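Conserved hypothetical protein (PDB 2HQY) is of unknown function but binds coenzyme A and is probably an acyltransferase-like enzyme related to the C-terminal domain of phosphatidylglycerol lysyltransferases. Local coordinates at residues Asp28-Asn33 and Phe222-Asn227; Tyr120-Tyr125 and Thr286-Tyr291; Tyr125-Leu130 and Ile262-Glu267. One frame throughout, in Å; residues are numbered along the deposited sequence.

Contact 1. Residues Asp28-Asn33 and Phe222-Asn227; sequences DLSFSN and FGMPIN
Leu-29 and Ile-226 meet where a helix start is laid against a strand, in a fold consistent with the acetyltransferase clan, and the junction illustrates how a capped helix N terminus can be seated without any direct backbone bond to the strand below it. The methylene CB of Leu-29 lies 4.4 Å from the branch methyl CG2 of Ile-226, a loose apolar touch. A water beside this pair donates both its protons, to Leu-29 O and Ile-226 O, at 2.7 Å from each, so two carbonyls that cannot bond one another are joined.

Ser-30 follows as the N-cap of helix 31-36. Its OG, anti to the backbone N (chi1 159°), accepts a weak but straight bond from Asn-33 N at 3.3 Å, and His-234 NE2 makes a further weak bond to the same oxygen. The hydroxyl also rests 3.7 Å from CG of Met-224. At Phe-31 the side chain leads off toward helix 12-19, but CB stays behind, 4.2 Å from Met-224 CE. Ser-32 sets its CB 3.7 Å from Met-224 SD.

One thioether chain thus serves three consecutive residues. Its CG lies between the backbone N and the carbonyl carbon (chi1 67°), the chain rises from the strand toward the helix start, and the bend at chi3 (-70°) turns CE under Phe-31. An alanine in place of Met-224 would probably open a gap beneath the first helical turn, with Ser-32 CB and Phe-31 CB deprived of their apolar neighbour.

Phe-31 N donates to a second water, 2.9 Å away, which in turn donates a hydrogen bond to Pro-225 O.

Contact 2. Residues Tyr120-Tyr125 and Thr286-Tyr291; sequences YADYIY and TILEKY
Lys-290 NZ and Asp-122 OD1 form a salt bridge of 2.7 Å, the ammonium standing above the carboxylate plane, 45° out of it. The lysine chain is extended beyond CG and passes the carbonyl of Tyr-120, whose O lies 3.3 Å from Lys-290 CD. Both charges have further partners: Glu-268 also pairs with the ammonium, while Asp-122 OD2 accepts from Asn-265 ND2 and Cys-27 N, which probably holds the carboxylate ionised and fixes its rotation.

Next come the backbone bonds. Asp-122 and Leu-288 exchange two, the shorter from Leu-288 N to Asp-122 O at 2.8 Å; Ile-124 and Thr-286 do the same, with Thr-286 N to Ile-124 O the longer at 3.3 Å. Between them Tyr-123 and Ile-287 make a non-hydrogen-bonded pair.

Packing differs on the two faces. On the face of Asp-122 and Ile-124, Ile-124 CD1 reaches Leu-288 CD2 at 4.0 Å, the two chains crossing obliquely. Ile-287, on the face of Tyr-123, meets Ala-121 CB through CG2 at 3.6 Å. With directions 151° apart, strands 122-126 and 286-295 form a twisted antiparallel pair, and helix 273-281 packs on its Tyr-123 and Ile-287 face.

Contact 3. Residues Tyr125-Leu130 and Ile262-Glu267; sequences YLRSDL and IYINRE
Tyr-125 and Arg-266 both carry CG anti to the carbonyl carbon (chi1 -56° and -61°), and from these starts the two side chains cross at about a right angle. Arg-266 CD comes within 3.6 Å of Tyr-125 CE2, and the bend at chi3 (55°) places NE where a water joins it to the tyrosine: the water accepts from Arg-266 NE at 2.8 Å and donates to Tyr-125 OH. That hydroxyl is also bonded to Lys-279 O, and Arg-266 NH2 makes a salt bridge with Glu-236.

Ile-264 CD1 packs against the first turn of helix 127-132, 3.6 Å from Arg-127 CA and 3.8 Å from Leu-130 CD1. Leu-126 CD2 lies 3.9 Å from Tyr-263 CE1, the two side chains side by side and pointing the same way.

The backbone is that of an antiparallel strand pair running into a helix N terminus: Tyr-125 and Ile-264 trade two hydrogen bonds, and Arg-127 N donates to Ile-262 O at 2.9 Å.

The Arg-266 side chain lies about 6 Å from that of Tyr-246, a CoA-binding residue. Strand 263-265 lies between strands 122-126 (antiparallel) and 230-238 (parallel), while Leu-130 rests on Ala-254 and Arg-266 on Asn-250, both of helix 245-256.

From the N terminus, the chain first passes 28-33, whose partner 222-227 arrives only 189 residues later, so contact 1 closes a long loop. Within that loop the chain runs through 120-125 and straight on into 125-130, two segments that share Tyr-125. Their partners come after 222-227: 262-267 closes contact 3, then 286-291 closes contact 2 around it. Contact 1 therefore crosses both others, while contact 3 sits within the span of contact 2. Strand 122-126 is common to contacts 2 and 3, joining strand 286-295 to strand 263-265. Asn-33 ND2, bonded to Glu-267 OE2, ties helix 31-36 to segment 262-267, and Ile-226 CD1, packed on Asn-265 CB, does so for strand 216-227.

Contact 1. Residues Asp28-Asn33 and Phe222-Asn227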
# COMPACT_ATOMS: atom_id res chain seq x y z
N ASP A 28 1.13 15.20 -8.87
CA ASP A 28 0.31 14.19 -8.18
C ASP A 28 -0.65 13.47 -9.13
O ASP A 28 -1.25 12.47 -8.74
CB ASP A 28 -0.42 14.79 -7.00
CG ASP A 28 0.55 15.19 -5.88
OD1 ASP A 28 1.59 14.50 -5.71
OD2 ASP A 28 0.29 16.17 -5.19
N LEU A 29 -0.83 14.01 -10.34
CA LEU A 29 -1.71 13.37 -11.33
C LEU A 29 -0.99 12.43 -12.30
O LEU A 29 -1.63 11.82 -13.19
CB LEU A 29 -2.52 14.43 -12.10
CG LEU A 29 -3.64 15.07 -11.27
CD1 LEU A 29 -4.27 16.17 -12.09
CD2 LEU A 29 -4.68 14.05 -10.86
N SER A 30 0.33 12.30 -12.16
CA SER A 30 1.05 11.25 -12.88
C SER A 30 0.53 9.88 -12.44
O SER A 30 0.38 9.60 -11.24
CB SER A 30 2.54 11.31 -12.59
OG SER A 30 3.09 10.05 -12.87
N PHE A 31 0.25 9.04 -13.42
CA PHE A 31 -0.22 7.69 -13.14
C PHE A 31 0.78 6.92 -12.28
O PHE A 31 0.37 6.21 -11.36
CB PHE A 31 -0.54 6.92 -14.43
CG PHE A 31 -1.06 5.54 -14.17
CD1 PHE A 31 -2.32 5.38 -13.54
CD2 PHE A 31 -0.33 4.42 -14.52
CE1 PHE A 31 -2.82 4.10 -13.28
CE2 PHE A 31 -0.84 3.11 -14.28
CZ PHE A 31 -2.07 2.95 -13.65
N SER A 32 2.09 7.05 -12.57
CA SER A 32 3.10 6.40 -11.78
C SER A 32 3.07 6.89 -10.32
O SER A 32 3.17 6.07 -9.39
CB SER A 32 4.53 6.66 -12.33
OG SER A 32 5.46 5.91 -11.56
N ASN A 33 2.95 8.20 -10.13
CA ASN A 33 2.92 8.74 -8.76
C ASN A 33 1.68 8.24 -8.01
O ASN A 33 1.76 7.85 -6.84
CB ASN A 33 2.97 10.26 -8.78
CG ASN A 33 4.38 10.78 -8.94
OD1 ASN A 33 5.38 10.05 -8.75
ND2 ASN A 33 4.47 12.08 -9.24
N PHE A 222 13.78 8.77 -13.67
CA PHE A 222 12.64 8.31 -14.46
C PHE A 222 11.44 9.24 -14.26
O PHE A 222 11.41 10.07 -13.30
CB PHE A 222 12.29 6.83 -14.19
CG PHE A 222 11.89 6.51 -12.77
CD1 PHE A 222 10.63 6.91 -12.27
CD2 PHE A 222 12.70 5.68 -11.99
CE1 PHE A 222 10.22 6.53 -10.97
CE2 PHE A 222 12.31 5.31 -10.69
CZ PHE A 222 11.06 5.72 -10.19
N GLY A 223 10.49 9.12 -15.18
CA GLY A 223 9.27 9.90 -15.13
C GLY A 223 8.35 9.49 -16.25
O GLY A 223 8.61 8.52 -16.96
N MET A 224 7.25 10.22 -16.37
CA MET A 224 6.33 9.99 -17.47
C MET A 224 5.44 11.20 -17.66
O MET A 224 5.46 12.12 -16.85
CB MET A 224 5.47 8.70 -17.23
CG MET A 224 4.44 8.73 -16.02
SD MET A 224 3.52 7.17 -15.82
CE MET A 224 2.46 7.19 -17.29
N PRO A 225 4.63 11.21 -18.73
CA PRO A 225 3.73 12.36 -18.93
C PRO A 225 2.73 12.55 -17.78
O PRO A 225 2.28 11.57 -17.17
CB PRO A 225 2.98 11.99 -20.24
CG PRO A 225 3.98 11.10 -20.95
CD PRO A 225 4.51 10.24 -19.82
N ILE A 226 2.42 13.82 -17.49
CA ILE A 226 1.35 14.20 -16.55
C ILE A 226 0.12 14.61 -17.36
O ILE A 226 -1.00 14.19 -17.07
CB ILE A 226 1.78 15.36 -15.63
CG1 ILE A 226 2.85 14.88 -14.64
CG2 ILE A 226 0.55 15.93 -14.84
CD1 ILE A 226 3.78 16.06 -14.14
N ASN A 227 0.33 15.46 -18.35
CA ASN A 227 -0.74 15.74 -19.32
C ASN A 227 -0.13 15.87 -20.71
O ASN A 227 1.07 15.60 -20.90
CB ASN A 227 -1.62 16.94 -18.90
CG ASN A 227 -1.00 18.31 -19.20
OD1 ASN A 227 0.18 18.42 -19.56
ND2 ASN A 227 -1.82 19.35 -19.12
O HOH W 1 -1.56 11.78 -15.92
O HOH W 2 0.32 9.80 -16.24

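Contact 2. Residues Tyr120-Tyr125 and Thr286-Tyr291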
# COMPACT_ATOMS: atom_id res chain seq x y z
N TYR A 120 4.97 22.27 -0.76
CA TYR A 120 4.32 21.36 -1.71
C TYR A 120 4.10 21.89 -3.12
O TYR A 120 3.50 21.19 -3.95
CB TYR A 120 3.01 20.84 -1.11
CG TYR A 120 3.28 20.18 0.21
CD1 TYR A 120 4.06 19.02 0.28
CD2 TYR A 120 2.81 20.73 1.39
CE1 TYR A 120 4.34 18.43 1.51
CE2 TYR A 120 3.07 20.14 2.60
CZ TYR A 120 3.84 19.00 2.65
OH TYR A 120 4.09 18.42 3.88
N ALA A 121 4.60 23.08 -3.41
CA ALA A 121 4.50 23.65 -4.75
C ALA A 121 5.39 22.84 -5.70
O ALA A 121 6.43 22.36 -5.28
CB ALA A 121 4.94 25.12 -4.74
N ASP A 122 4.96 22.70 -6.96
CA ASP A 122 5.75 22.01 -7.99
C ASP A 122 6.58 23.02 -8.76
O ASP A 122 6.13 24.13 -9.08
CB ASP A 122 4.87 21.30 -9.02
CG ASP A 122 4.24 20.03 -8.51
OD1 ASP A 122 4.62 19.49 -7.45
OD2 ASP A 122 3.34 19.55 -9.23
N TYR A 123 7.80 22.61 -9.08
CA TYR A 123 8.68 23.38 -9.93
C TYR A 123 8.46 22.95 -11.39
O TYR A 123 8.64 21.77 -11.72
CB TYR A 123 10.13 23.12 -9.52
CG TYR A 123 10.53 23.83 -8.27
CD1 TYR A 123 11.29 25.00 -8.34
CD2 TYR A 123 10.13 23.35 -7.01
CE1 TYR A 123 11.67 25.68 -7.18
CE2 TYR A 123 10.49 24.01 -5.85
CZ TYR A 123 11.26 25.18 -5.94
OH TYR A 123 11.61 25.85 -4.80
N ILE A 124 8.09 23.91 -12.23
CA ILE A 124 7.82 23.67 -13.65
C ILE A 124 8.83 24.46 -14.52
O ILE A 124 9.08 25.64 -14.30
CB ILE A 124 6.33 23.99 -14.00
CG1 ILE A 124 5.43 23.05 -13.16
CG2 ILE A 124 6.07 23.89 -15.53
CD1 ILE A 124 4.03 22.84 -13.68
N TYR A 125 9.44 23.75 -15.46
CA TYR A 125 10.49 24.28 -16.33
C TYR A 125 10.11 24.07 -17.79
O TYR A 125 9.28 23.21 -18.10
CB TYR A 125 11.78 23.48 -16.06
CG TYR A 125 12.23 23.48 -14.62
CD1 TYR A 125 13.11 24.46 -14.13
CD2 TYR A 125 11.79 22.49 -13.75
CE1 TYR A 125 13.53 24.44 -12.80
CE2 TYR A 125 12.18 22.46 -12.43
CZ TYR A 125 13.04 23.41 -11.96
OH TYR A 125 13.42 23.31 -10.66
N THR A 286 7.47 28.43 -13.74
CA THR A 286 6.29 28.47 -12.88
C THR A 286 6.59 27.72 -11.60
O THR A 286 7.20 26.65 -11.62
CB THR A 286 5.09 27.76 -13.55
OG1 THR A 286 4.70 28.50 -14.70
CG2 THR A 286 3.90 27.66 -12.59
N ILE A 287 6.17 28.31 -10.48
CA ILE A 287 6.12 27.56 -9.24
C ILE A 287 4.63 27.34 -8.96
O ILE A 287 3.88 28.30 -8.69
CB ILE A 287 6.88 28.28 -8.11
CG1 ILE A 287 8.39 28.26 -8.44
CG2 ILE A 287 6.63 27.59 -6.77
CD1 ILE A 287 9.17 29.21 -7.63
N LEU A 288 4.21 26.10 -9.13
CA LEU A 288 2.80 25.76 -9.15
C LEU A 288 2.32 25.52 -7.72
O LEU A 288 2.55 24.47 -7.16
CB LEU A 288 2.58 24.50 -10.02
CG LEU A 288 1.14 24.05 -10.28
CD1 LEU A 288 0.35 25.04 -11.17
CD2 LEU A 288 1.14 22.64 -10.88
N GLU A 289 1.67 26.51 -7.13
CA GLU A 289 1.15 26.38 -5.76
C GLU A 289 -0.02 25.42 -5.71
O GLU A 289 -0.76 25.28 -6.68
CB GLU A 289 0.74 27.75 -5.22
CG GLU A 289 1.77 28.80 -5.49
CD GLU A 289 1.22 30.21 -5.40
OE1 GLU A 289 0.08 30.46 -5.88
OE2 GLU A 289 1.93 31.06 -4.83
N LYS A 290 -0.19 24.75 -4.57
CA LYS A 290 -1.26 23.79 -4.41
C LYS A 290 -2.02 24.13 -3.15
O LYS A 290 -1.43 24.20 -2.06
CB LYS A 290 -0.73 22.38 -4.32
CG LYS A 290 0.11 21.97 -5.51
CD LYS A 290 0.61 20.55 -5.36
CE LYS A 290 1.57 20.24 -6.47
NZ LYS A 290 2.24 18.91 -6.24
N TYR A 291 -3.31 24.38 -3.32
CA TYR A 291 -4.14 24.73 -2.17
C TYR A 291 -4.85 23.53 -1.58
O TYR A 291 -5.17 22.57 -2.28
CB TYR A 291 -5.15 25.84 -2.50
CG TYR A 291 -4.48 27.15 -2.79
CD1 TYR A 291 -4.38 28.13 -1.80
CD2 TYR A 291 -3.93 27.40 -4.04
CE1 TYR A 291 -3.74 29.33 -2.06
CE2 TYR A 291 -3.29 28.58 -4.31
CZ TYR A 291 -3.19 29.54 -3.32
OH TYR A 291 -2.56 30.71 -3.60

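Contact 3. Residues Tyr125-Leu130 and Ile262-Glu267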
# COMPACT_ATOMS: atom_id res chain seq x y z
N TYR A 125 9.44 23.75 -15.46
CA TYR A 125 10.49 24.28 -16.33
C TYR A 125 10.11 24.07 -17.79
O TYR A 125 9.28 23.21 -18.10
CB TYR A 125 11.78 23.48 -16.06
CG TYR A 125 12.23 23.48 -14.62
CD1 TYR A 125 13.11 24.46 -14.13
CD2 TYR A 125 11.79 22.49 -13.75
CE1 TYR A 125 13.53 24.44 -12.80
CE2 TYR A 125 12.18 22.46 -12.43
CZ TYR A 125 13.04 23.41 -11.96
OH TYR A 125 13.42 23.31 -10.66
N LEU A 126 10.70 24.85 -18.68
CA LEU A 126 10.58 24.60 -20.12
C LEU A 126 11.50 23.45 -20.48
O LEU A 126 12.68 23.46 -20.12
CB LEU A 126 11.00 25.82 -20.94
CG LEU A 126 10.11 27.07 -20.81
CD1 LEU A 126 10.70 28.29 -21.51
CD2 LEU A 126 8.68 26.76 -21.30
N ARG A 127 10.98 22.46 -21.19
CA ARG A 127 11.83 21.38 -21.71
C ARG A 127 12.96 21.95 -22.56
O ARG A 127 14.09 21.47 -22.49
CB ARG A 127 10.99 20.38 -22.53
CG ARG A 127 11.73 19.09 -22.91
CD ARG A 127 11.23 18.54 -24.26
NE ARG A 127 11.99 19.19 -25.31
CZ ARG A 127 13.09 18.69 -25.87
NH1 ARG A 127 13.56 17.49 -25.54
NH2 ARG A 127 13.69 19.39 -26.80
N SER A 128 12.65 22.97 -23.36
CA SER A 128 13.64 23.68 -24.16
C SER A 128 14.83 24.24 -23.33
O SER A 128 15.98 24.13 -23.78
CB SER A 128 12.99 24.75 -25.06
OG SER A 128 12.29 25.74 -24.32
N ASP A 129 14.57 24.76 -22.13
CA ASP A 129 15.64 25.24 -21.26
C ASP A 129 16.51 24.10 -20.74
O ASP A 129 17.74 24.13 -20.85
CB ASP A 129 15.06 25.99 -20.06
CG ASP A 129 14.54 27.38 -20.41
OD1 ASP A 129 14.97 27.97 -21.44
OD2 ASP A 129 13.70 27.89 -19.64
N LEU A 130 15.87 23.07 -20.19
CA LEU A 130 16.60 21.96 -19.57
C LEU A 130 17.35 21.11 -20.60
O LEU A 130 18.40 20.55 -20.28
CB LEU A 130 15.66 21.12 -18.70
CG LEU A 130 15.01 21.87 -17.52
CD1 LEU A 130 14.21 20.90 -16.61
CD2 LEU A 130 16.03 22.65 -16.69
N ILE A 262 6.14 20.44 -23.61
CA ILE A 262 6.69 21.78 -23.49
C ILE A 262 7.24 22.04 -22.09
O ILE A 262 8.24 22.75 -21.94
CB ILE A 262 5.59 22.84 -23.86
CG1 ILE A 262 5.40 22.88 -25.38
CG2 ILE A 262 5.97 24.25 -23.45
CD1 ILE A 262 4.43 21.90 -25.91
N TYR A 263 6.58 21.45 -21.09
CA TYR A 263 6.90 21.70 -19.69
C TYR A 263 7.46 20.45 -19.03
O TYR A 263 7.05 19.34 -19.35
CB TYR A 263 5.66 22.14 -18.92
CG TYR A 263 5.06 23.38 -19.51
CD1 TYR A 263 5.70 24.60 -19.37
CD2 TYR A 263 3.88 23.31 -20.24
CE1 TYR A 263 5.17 25.76 -19.95
CE2 TYR A 263 3.34 24.47 -20.81
CZ TYR A 263 3.99 25.68 -20.65
OH TYR A 263 3.47 26.83 -21.20
N ILE A 264 8.39 20.66 -18.11
CA ILE A 264 8.92 19.54 -17.32
C ILE A 264 8.61 19.87 -15.86
O ILE A 264 9.00 20.93 -15.37
CB ILE A 264 10.44 19.31 -17.49
CG1 ILE A 264 10.80 18.94 -18.94
CG2 ILE A 264 10.89 18.18 -16.52
CD1 ILE A 264 12.33 18.83 -19.17
N ASN A 265 7.88 18.99 -15.18
CA ASN A 265 7.56 19.18 -13.77
C ASN A 265 8.52 18.30 -12.94
O ASN A 265 8.48 17.05 -13.01
CB ASN A 265 6.08 18.79 -13.52
CG ASN A 265 5.63 19.01 -12.08
OD1 ASN A 265 6.42 18.91 -11.13
ND2 ASN A 265 4.33 19.30 -11.90
N ARG A 266 9.40 18.95 -12.17
CA ARG A 266 10.38 18.23 -11.32
C ARG A 266 9.98 18.21 -9.84
O ARG A 266 10.82 18.01 -8.96
CB ARG A 266 11.80 18.78 -11.53
CG ARG A 266 12.28 18.61 -12.98
CD ARG A 266 13.65 19.23 -13.27
NE ARG A 266 14.66 18.71 -12.36
CZ ARG A 266 15.33 17.58 -12.49
NH1 ARG A 266 15.16 16.78 -13.54
NH2 ARG A 266 16.20 17.25 -11.54
N GLU A 267 8.70 18.43 -9.57
CA GLU A 267 8.10 18.18 -8.25
C GLU A 267 8.52 19.19 -7.18
O GLU A 267 8.89 20.33 -7.50
CB GLU A 267 8.25 16.68 -7.83
CG GLU A 267 7.94 15.75 -9.03
CD GLU A 267 7.56 14.31 -8.66
OE1 GLU A 267 7.94 13.82 -7.59
OE2 GLU A 267 6.83 13.68 -9.48
O HOH W 3 14.96 20.96 -10.65
O HOH W 4 9.78 23.63 -23.98